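Local coordinates for protein dally-like, isoform A (Drosophila melanogaster, PDB 6XTZ) that is the core of a glypican, a cell-surface heparan sulfate proteoglycan, which binds Wnt and Hedgehog proteins and shields the palmitoleate lipid of Wnt to allow signalling at a distance, at residues C258-H263 with N509-K514; C251-K256 with S495-H500; Q262-S267 with S521-L526. The protein carries 5 engineered substitutions. All blocks are in the same frame, centred on the assembly; numbering follows the deposited sequence.

Contact 1 of 3, residues C258-H263 with N509-K514; sequences CLHYQH and NPASTK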
loop_
_atom_site.group_PDB
_atom_site.type_symbol
_atom_site.label_atom_id
_atom_site.label_comp_id
_atom_site.label_asym_id
_atom_site.label_seq_id
_atom_site.Cartn_x
_atom_site.Cartn_y
_atom_site.Cartn_z
ATOM N N CYS A 258 -10.261 21.031 3.675
ATOM C CA CYS A 258 -9.060 21.338 2.905
ATOM C C CYS A 258 -8.498 20.089 2.238
ATOM O O CYS A 258 -8.029 20.143 1.095
ATOM C CB CYS A 258 -8.007 21.980 3.809
ATOM S SG CYS A 258 -8.278 23.733 4.169
ATOM N N LEU A 259 -8.547 18.952 2.932
ATOM C CA LEU A 259 -8.017 17.693 2.424
ATOM C C LEU A 259 -9.120 16.751 1.953
ATOM O O LEU A 259 -8.927 15.531 1.936
ATOM C CB LEU A 259 -7.161 17.013 3.492
ATOM C CG LEU A 259 -6.089 17.873 4.164
ATOM C CD1 LEU A 259 -5.305 17.043 5.171
ATOM C CD2 LEU A 259 -5.159 18.488 3.129
ATOM N N HIS A 260 -10.277 17.293 1.565
ATOM C CA HIS A 260 -11.399 16.442 1.183
ATOM C C HIS A 260 -11.158 15.709 -0.129
ATOM O O HIS A 260 -11.824 14.703 -0.390
ATOM C CB HIS A 260 -12.684 17.264 1.087
ATOM C CG HIS A 260 -13.917 16.431 0.919
ATOM N ND1 HIS A 260 -14.304 15.483 1.841
ATOM C CD2 HIS A 260 -14.842 16.395 -0.069
ATOM C CE1 HIS A 260 -15.419 14.903 1.431
ATOM N NE2 HIS A 260 -15.765 15.438 0.275
ATOM N N TYR A 261 -10.221 16.181 -0.955
ATOM C CA TYR A 261 -9.881 15.462 -2.176
ATOM C C TYR A 261 -9.288 14.087 -1.893
ATOM O O TYR A 261 -9.126 13.296 -2.829
ATOM C CB TYR A 261 -8.908 16.288 -3.022
ATOM C CG TYR A 261 -7.557 16.528 -2.381
ATOM C CD1 TYR A 261 -7.344 17.619 -1.547
ATOM C CD2 TYR A 261 -6.490 15.671 -2.621
ATOM C CE1 TYR A 261 -6.109 17.843 -0.962
ATOM C CE2 TYR A 261 -5.255 15.887 -2.042
ATOM C CZ TYR A 261 -5.069 16.972 -1.214
ATOM O OH TYR A 261 -3.838 17.186 -0.639
ATOM N N GLN A 262 -8.966 13.788 -0.637
ATOM C CA GLN A 262 -8.425 12.501 -0.230
ATOM C C GLN A 262 -9.492 11.558 0.313
ATOM O O GLN A 262 -9.147 10.531 0.904
ATOM C CB GLN A 262 -7.338 12.702 0.827
ATOM C CG GLN A 262 -6.198 13.599 0.393
ATOM C CD GLN A 262 -5.286 13.975 1.544
ATOM O OE1 GLN A 262 -5.591 13.709 2.705
ATOM N NE2 GLN A 262 -4.161 14.599 1.226
ATOM N N HIS A 263 -10.774 11.881 0.125
ATOM C CA HIS A 263 -11.837 11.113 0.770
ATOM C C HIS A 263 -11.890 9.683 0.244
ATOM O O HIS A 263 -11.770 8.723 1.014
ATOM C CB HIS A 263 -13.187 11.805 0.576
ATOM C CG HIS A 263 -14.299 11.177 1.356
ATOM N ND1 HIS A 263 -14.487 11.409 2.702
ATOM C CD2 HIS A 263 -15.273 10.313 0.983
ATOM C CE1 HIS A 263 -15.535 10.723 3.122
ATOM N NE2 HIS A 263 -16.029 10.048 2.100
ATOM N N ASN A 509 -19.015 21.813 -2.340
ATOM C CA ASN A 509 -18.121 20.668 -2.219
ATOM C C ASN A 509 -16.697 21.152 -1.971
ATOM O O ASN A 509 -16.124 21.822 -2.838
ATOM C CB ASN A 509 -18.175 19.814 -3.478
ATOM C CG ASN A 509 -17.291 18.583 -3.392
ATOM O OD1 ASN A 509 -16.896 18.160 -2.305
ATOM N ND2 ASN A 509 -16.977 18.000 -4.543
ATOM N N PRO A 510 -16.093 20.839 -0.821
ATOM C CA PRO A 510 -14.721 21.308 -0.558
ATOM C C PRO A 510 -13.697 20.791 -1.551
ATOM O O PRO A 510 -12.652 21.429 -1.725
ATOM C CB PRO A 510 -14.432 20.785 0.857
ATOM C CG PRO A 510 -15.776 20.508 1.452
ATOM C CD PRO A 510 -16.651 20.086 0.313
ATOM N N ALA A 511 -13.956 19.662 -2.205
ATOM C CA ALA A 511 -13.036 19.110 -3.192
ATOM C C ALA A 511 -13.407 19.639 -4.571
ATOM O O ALA A 511 -14.538 19.446 -5.032
ATOM C CB ALA A 511 -13.072 17.583 -3.168
ATOM N N SER A 512 -12.459 20.302 -5.224
ATOM C CA SER A 512 -12.689 20.843 -6.552
ATOM C C SER A 512 -12.463 19.775 -7.617
ATOM O O SER A 512 -11.818 18.748 -7.382
ATOM C CB SER A 512 -11.776 22.042 -6.811
ATOM O OG SER A 512 -10.411 21.666 -6.749
ATOM N N THR A 513 -13.005 20.036 -8.809
ATOM C CA THR A 513 -12.856 19.093 -9.911
ATOM C C THR A 513 -11.396 18.908 -10.303
ATOM O O THR A 513 -10.998 17.815 -10.722
ATOM C CB THR A 513 -13.675 19.561 -11.115
ATOM O OG1 THR A 513 -15.016 19.842 -10.697
ATOM C CG2 THR A 513 -13.704 18.484 -12.196
ATOM N N LYS A 514 -10.583 19.960 -10.176
ATOM C CA LYS A 514 -9.167 19.836 -10.508
ATOM C C LYS A 514 -8.452 18.901 -9.540
ATOM O O LYS A 514 -7.566 18.141 -9.944
ATOM C CB LYS A 514 -8.504 21.214 -10.515
ATOM C CG LYS A 514 -7.010 21.183 -10.803
ATOM C CD LYS A 514 -6.396 22.574 -10.743
ATOM C CE LYS A 514 -4.899 22.527 -11.006
ATOM N NZ LYS A 514 -4.279 23.881 -10.976
HETATM O O HOH W 1 -10.274 19.236 -1.142
#

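Contact 2 of 3, residues C251-K256 with S495-H500; sequences CVNVIK and SITTEH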
loop_
_atom_site.group_PDB
_atom_site.type_symbol
_atom_site.label_atom_id
_atom_site.label_comp_id
_atom_site.label_asym_id
_atom_site.label_seq_id
_atom_site.Cartn_x
_atom_site.Cartn_y
_atom_site.Cartn_z
ATOM N N CYS A 251 -11.549 22.789 14.173
ATOM C CA CYS A 251 -10.315 22.638 13.407
ATOM C C CYS A 251 -10.353 21.388 12.536
ATOM O O CYS A 251 -9.956 21.429 11.365
ATOM C CB CYS A 251 -9.113 22.595 14.351
ATOM S SG CYS A 251 -7.517 22.361 13.531
ATOM N N VAL A 252 -10.824 20.266 13.089
ATOM C CA VAL A 252 -10.832 19.014 12.333
ATOM C C VAL A 252 -11.722 19.135 11.102
ATOM O O VAL A 252 -11.363 18.675 10.011
ATOM C CB VAL A 252 -11.268 17.842 13.234
ATOM C CG1 VAL A 252 -11.485 16.585 12.404
ATOM C CG2 VAL A 252 -10.228 17.590 14.314
ATOM N N ASN A 253 -12.891 19.763 11.252
ATOM C CA ASN A 253 -13.793 19.924 10.116
ATOM C C ASN A 253 -13.176 20.787 9.024
ATOM O O ASN A 253 -13.416 20.548 7.836
ATOM C CB ASN A 253 -15.120 20.525 10.578
ATOM C CG ASN A 253 -16.001 19.515 11.279
ATOM O OD1 ASN A 253 -15.944 18.320 10.987
ATOM N ND2 ASN A 253 -16.825 19.988 12.206
ATOM N N VAL A 254 -12.381 21.789 9.400
ATOM C CA VAL A 254 -11.761 22.656 8.404
ATOM C C VAL A 254 -10.676 21.902 7.643
ATOM O O VAL A 254 -10.623 21.939 6.407
ATOM C CB VAL A 254 -11.208 23.931 9.067
ATOM C CG1 VAL A 254 -10.433 24.764 8.056
ATOM C CG2 VAL A 254 -12.344 24.744 9.666
ATOM N N ILE A 255 -9.800 21.203 8.366
ATOM C CA ILE A 255 -8.734 20.456 7.702
ATOM C C ILE A 255 -9.318 19.335 6.851
ATOM O O ILE A 255 -8.816 19.045 5.758
ATOM C CB ILE A 255 -7.724 19.919 8.731
ATOM C CG1 ILE A 255 -7.290 21.031 9.687
ATOM C CG2 ILE A 255 -6.506 19.348 8.022
ATOM C CD1 ILE A 255 -6.538 22.153 9.016
ATOM N N LYS A 256 -10.386 18.690 7.330
ATOM C CA LYS A 256 -11.048 17.663 6.528
ATOM C C LYS A 256 -11.544 18.232 5.205
ATOM O O LYS A 256 -11.475 17.562 4.169
ATOM C CB LYS A 256 -12.207 17.039 7.307
ATOM C CG LYS A 256 -11.794 15.948 8.279
ATOM C CD LYS A 256 -13.004 15.157 8.752
ATOM C CE LYS A 256 -12.590 13.905 9.508
ATOM N NZ LYS A 256 -13.756 13.027 9.793
ATOM N N SER A 495 -20.724 18.678 14.565
ATOM C CA SER A 495 -19.895 17.535 14.907
ATOM C C SER A 495 -18.943 17.224 13.758
ATOM O O SER A 495 -19.077 17.744 12.648
ATOM C CB SER A 495 -20.765 16.317 15.234
ATOM O OG SER A 495 -21.553 15.937 14.120
ATOM N N ILE A 496 -17.962 16.366 14.042
ATOM C CA ILE A 496 -16.985 15.994 13.025
ATOM C C ILE A 496 -17.704 15.290 11.884
ATOM O O ILE A 496 -18.320 14.233 12.074
ATOM C CB ILE A 496 -15.880 15.122 13.627
ATOM C CG1 ILE A 496 -15.085 15.914 14.668
ATOM C CG2 ILE A 496 -14.957 14.605 12.534
ATOM C CD1 ILE A 496 -13.930 15.142 15.272
ATOM N N THR A 497 -17.634 15.876 10.694
ATOM C CA THR A 497 -18.384 15.372 9.555
ATOM C C THR A 497 -17.689 14.170 8.926
ATOM O O THR A 497 -16.462 14.039 8.962
ATOM C CB THR A 497 -18.566 16.469 8.503
ATOM O OG1 THR A 497 -19.221 15.927 7.350
ATOM C CG2 THR A 497 -17.219 17.044 8.092
ATOM N N THR A 498 -18.501 13.280 8.349
ATOM C CA THR A 498 -18.001 12.134 7.601
ATOM C C THR A 498 -18.635 12.042 6.218
ATOM O O THR A 498 -18.482 11.014 5.547
ATOM C CB THR A 498 -18.245 10.828 8.368
ATOM O OG1 THR A 498 -19.640 10.702 8.667
ATOM C CG2 THR A 498 -17.445 10.811 9.663
ATOM N N GLU A 499 -19.338 13.082 5.781
ATOM C CA GLU A 499 -20.013 13.059 4.495
ATOM C C GLU A 499 -19.006 13.169 3.353
ATOM O O GLU A 499 -17.859 13.588 3.534
ATOM C CB GLU A 499 -21.029 14.199 4.405
ATOM C CG GLU A 499 -22.065 14.194 5.517
ATOM C CD GLU A 499 -23.043 13.044 5.396
ATOM O OE1 GLU A 499 -23.550 12.809 4.278
ATOM O OE2 GLU A 499 -23.301 12.371 6.416
ATOM N N HIS A 500 -19.456 12.785 2.164
ATOM C CA HIS A 500 -18.656 12.860 0.945
ATOM C C HIS A 500 -19.300 13.900 0.035
ATOM O O HIS A 500 -20.302 13.624 -0.630
ATOM C CB HIS A 500 -18.566 11.497 0.266
ATOM C CG HIS A 500 -17.695 11.481 -0.953
ATOM N ND1 HIS A 500 -16.866 12.528 -1.295
ATOM C CD2 HIS A 500 -17.525 10.539 -1.911
ATOM C CE1 HIS A 500 -16.223 12.232 -2.411
ATOM N NE2 HIS A 500 -16.605 11.030 -2.805
#

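Contact 3 of 3, residues Q262-S267 with S521-L526; sequences QHEFDS and SQLSHL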
loop_
_atom_site.group_PDB
_atom_site.type_symbol
_atom_site.label_atom_id
_atom_site.label_comp_id
_atom_site.label_asym_id
_atom_site.label_seq_id
_atom_site.Cartn_x
_atom_site.Cartn_y
_atom_site.Cartn_z
ATOM N N GLN A 262 -8.966 13.788 -0.637
ATOM C CA GLN A 262 -8.425 12.501 -0.230
ATOM C C GLN A 262 -9.492 11.558 0.313
ATOM O O GLN A 262 -9.147 10.531 0.904
ATOM C CB GLN A 262 -7.338 12.702 0.827
ATOM C CG GLN A 262 -6.198 13.599 0.393
ATOM C CD GLN A 262 -5.286 13.975 1.544
ATOM O OE1 GLN A 262 -5.591 13.709 2.705
ATOM N NE2 GLN A 262 -4.161 14.599 1.226
ATOM N N HIS A 263 -10.774 11.881 0.125
ATOM C CA HIS A 263 -11.837 11.113 0.770
ATOM C C HIS A 263 -11.890 9.683 0.244
ATOM O O HIS A 263 -11.770 8.723 1.014
ATOM C CB HIS A 263 -13.187 11.805 0.576
ATOM C CG HIS A 263 -14.299 11.177 1.356
ATOM N ND1 HIS A 263 -14.487 11.409 2.702
ATOM C CD2 HIS A 263 -15.273 10.313 0.983
ATOM C CE1 HIS A 263 -15.535 10.723 3.122
ATOM N NE2 HIS A 263 -16.029 10.048 2.100
ATOM N N GLU A 264 -12.103 9.532 -1.068
ATOM C CA GLU A 264 -12.098 8.209 -1.684
ATOM C C GLU A 264 -10.761 7.515 -1.474
ATOM O O GLU A 264 -10.713 6.316 -1.172
ATOM C CB GLU A 264 -12.396 8.322 -3.180
ATOM C CG GLU A 264 -13.847 8.590 -3.536
ATOM C CD GLU A 264 -14.019 8.953 -5.000
ATOM O OE1 GLU A 264 -13.718 10.111 -5.363
ATOM O OE2 GLU A 264 -14.438 8.079 -5.789
ATOM N N PHE A 265 -9.664 8.258 -1.628
ATOM C CA PHE A 265 -8.336 7.673 -1.487
ATOM C C PHE A 265 -8.114 7.143 -0.078
ATOM O O PHE A 265 -7.428 6.131 0.104
ATOM C CB PHE A 265 -7.273 8.709 -1.845
ATOM C CG PHE A 265 -5.903 8.130 -2.055
ATOM C CD1 PHE A 265 -5.555 7.569 -3.273
ATOM C CD2 PHE A 265 -4.961 8.155 -1.041
ATOM C CE1 PHE A 265 -4.296 7.039 -3.474
ATOM C CE2 PHE A 265 -3.700 7.627 -1.235
ATOM C CZ PHE A 265 -3.367 7.068 -2.454
ATOM N N ASP A 266 -8.695 7.807 0.925
ATOM C CA ASP A 266 -8.576 7.332 2.298
ATOM C C ASP A 266 -9.286 5.996 2.489
ATOM O O ASP A 266 -8.742 5.085 3.121
ATOM C CB ASP A 266 -9.133 8.380 3.259
ATOM C CG ASP A 266 -9.354 7.837 4.652
ATOM O OD1 ASP A 266 -8.400 7.281 5.234
ATOM O OD2 ASP A 266 -10.481 7.978 5.169
ATOM N N SER A 267 -10.499 5.858 1.948
ATOM C CA SER A 267 -11.251 4.623 2.147
ATOM C C SER A 267 -10.588 3.452 1.432
ATOM O O SER A 267 -10.504 2.348 1.985
ATOM C CB SER A 267 -12.695 4.801 1.676
ATOM O OG SER A 267 -12.758 5.056 0.284
ATOM N N SER A 521 -5.879 9.007 -11.319
ATOM C CA SER A 521 -4.932 7.953 -11.670
ATOM C C SER A 521 -4.355 7.289 -10.426
ATOM O O SER A 521 -4.090 6.081 -10.428
ATOM C CB SER A 521 -3.815 8.519 -12.545
ATOM O OG SER A 521 -3.085 9.514 -11.853
ATOM N N GLN A 522 -4.151 8.059 -9.356
ATOM C CA GLN A 522 -3.666 7.477 -8.108
ATOM C C GLN A 522 -4.728 6.598 -7.465
ATOM O O GLN A 522 -4.408 5.571 -6.854
ATOM C CB GLN A 522 -3.230 8.578 -7.144
ATOM C CG GLN A 522 -1.803 9.038 -7.345
ATOM C CD GLN A 522 -1.521 9.450 -8.775
ATOM O OE1 GLN A 522 -2.188 10.327 -9.323
ATOM N NE2 GLN A 522 -0.534 8.810 -9.392
ATOM N N LEU A 523 -5.996 6.990 -7.586
ATOM C CA LEU A 523 -7.076 6.153 -7.082
ATOM C C LEU A 523 -7.188 4.864 -7.886
ATOM O O LEU A 523 -7.454 3.796 -7.325
ATOM C CB LEU A 523 -8.388 6.932 -7.119
ATOM C CG LEU A 523 -9.554 6.379 -6.307
ATOM C CD1 LEU A 523 -9.198 6.334 -4.831
ATOM C CD2 LEU A 523 -10.785 7.234 -6.543
ATOM N N SER A 524 -6.971 4.944 -9.201
ATOM C CA SER A 524 -7.085 3.762 -10.048
ATOM C C SER A 524 -5.941 2.787 -9.798
ATOM O O SER A 524 -6.152 1.569 -9.786
ATOM C CB SER A 524 -7.130 4.178 -11.517
ATOM O OG SER A 524 -7.272 3.051 -12.364
ATOM N N HIS A 525 -4.723 3.300 -9.604
ATOM C CA HIS A 525 -3.594 2.423 -9.308
ATOM C C HIS A 525 -3.759 1.753 -7.950
ATOM O O HIS A 525 -3.449 0.565 -7.797
ATOM C CB HIS A 525 -2.285 3.210 -9.354
ATOM C CG HIS A 525 -1.909 3.683 -10.724
ATOM N ND1 HIS A 525 -2.287 3.021 -11.871
ATOM C CD2 HIS A 525 -1.188 4.755 -11.130
ATOM C CE1 HIS A 525 -1.815 3.663 -12.925
ATOM N NE2 HIS A 525 -1.144 4.719 -12.502
ATOM N N LEU A 526 -4.244 2.499 -6.953
ATOM C CA LEU A 526 -4.442 1.917 -5.630
ATOM C C LEU A 526 -5.507 0.828 -5.659
ATOM O O LEU A 526 -5.329 -0.235 -5.054
ATOM C CB LEU A 526 -4.813 3.007 -4.624
ATOM C CG LEU A 526 -4.968 2.548 -3.173
ATOM C CD1 LEU A 526 -3.677 1.923 -2.667
ATOM C CD2 LEU A 526 -5.391 3.703 -2.282
#

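Contact 1 of 3, residues C258-H263 with N509-K514
His260 meets Asn509, Pro510 and Ala511 just where helix 248-258 has ended, an example of packing carried mainly by one side chain. At the start of 258-263, Cys258 is tied to Cys226 by a disulfide and faces away from 509-514. The side chain of His260 then points at the other segment. Its CB lies 3.9 Å from CB of Pro510. CG lies anti to the backbone N (chi1 -171°), on the side of 509-514; CD2 of His260 lies 3.8 Å from CB of Ala511. Asn509 OD1 sits at the ring edge, near its plane, 3.5 Å from CD2 of His260, while the amide and ring planes stand 86° apart; NE2 itself is hydrogen-bonded to Gly501 N. Next, the methyl of Ala511 packs against the backbone N and CB of Tyr261, the two CB atoms 4.4 Å apart. A water bridges the two segments: it accepts weakly from Tyr261 N at 3.1 Å and lies 3.3 Å from Pro510 O, which also receives Asn223 ND2. Asn509 OD1 takes a long, weak bond from Ala511 N within its own segment. The direct contact is thus mostly apolar, and Tyr261 N and Pro510 O are bridged by water rather than bonded directly.

Contact 2 of 3, residues C251-K256 with S495-H500
Asn253 faces the backbone of Ser495, Ile496 and Thr497 and shows how one carboxamide can hold an irregular chain against a helix by using both of its polar atoms. OD1 of Asn253 accepts from Thr497 N at 3.0 Å in a fairly straight bond (162° at the hydrogen), with the donor tilted modestly from the carbonyl plane. ND2 of Asn253 gives to Ser495 O at 3.2 Å, approaching from well above the plane of that carbonyl, and also bonds Tyr492 OH, so the amide nitrogen has two partners. The two bonds reach backbone groups two residues apart and together fix the rotation of the amide. CG lies beside the backbone N (chi1 -76°), and OD1 of Asn253 comes to 3.3 Å from CA of Ile496.

In this disulfide-rich part of the glypican core, helix 248-258, linked through Cys251 to Cys468, packs against the long loop between helices 459-467 and 513-538. One turn further along the helix, Lys256 runs extended beyond CG and delivers NZ to Thr497 O at 3.0 Å, the donor tilted 20° from the carbonyl plane. Thr497 therefore has its N and its O both bound by side chains of the helix, while its OG1 accepts from Glu499 N to form an ST turn. The methyl CG2 of Ile496 lies 3.4 Å from NZ of Lys256, the two side chains crossing at about a right angle. The same methyl, with CD1 of Ile496, also packs on Val252 CG1, each 4.0 Å away.

Contact 3 of 3, residues Q262-S267 with S521-L526
Phe265 reaches from helix 263-283 to Gln522, Leu523 and Leu526 of helix 513-538, and its course illustrates how one aromatic residue can fill much of a helix interface. The start of the residue is covered first: CD1 of Leu523 rests 3.7 Å from CA of Phe265. From CB, CG lies anti to the backbone N (chi1 -166°), and the ring beyond it reaches helix 513-538. CD1 of Phe265 lies 4.2 Å from CD1 of Leu523, the two side chains sliding past each other in opposite directions. At CE1 of Phe265 two partners meet: Gln522 O, 3.7 Å away at the ring edge and in its plane, and CD2 of Leu526, which stands over one face. CD2 of Leu526 is 4.0 Å from the centroid of the Phe265 ring and 21° off the normal, a CH-pi contact displaced toward the rim, and CZ of Phe265, at the tip, still touches that methyl at 3.9 Å. Around the ring, Trp460 adds an edge-to-face partner and Val213 of helix 185-216 touches it. Toward the more exposed side, the CB of Glu264 packs on CD2 of Leu523. The short segments run nearly parallel, 14° between directions and 10.1 Å between axes: near-parallel helix packing within the elongated alpha-helical bundle of the glypican core.

Overall arrangement
The three contacts follow one route along the chain, with helix 248-258, the turn after it and helix 263-283 each meeting a part of the C-terminal region 495-526. Contacts 1 and 3 share Gln262 and His263 and both use helix 513-538; their centres are about 12 Å apart, as are those of contacts 1 and 2. Contacts 2 and 3 lie farther apart, about 19 Å between centres. The ring of His500 stacks on that of His263, with CG of His500 3.3 Å from CD2 of His263, and so joins contact 2 to both others. No residue lining the palmitoleoyl serine pocket, such as Phe125, belongs to these segments, so none of the contacts lines the lipid site directly.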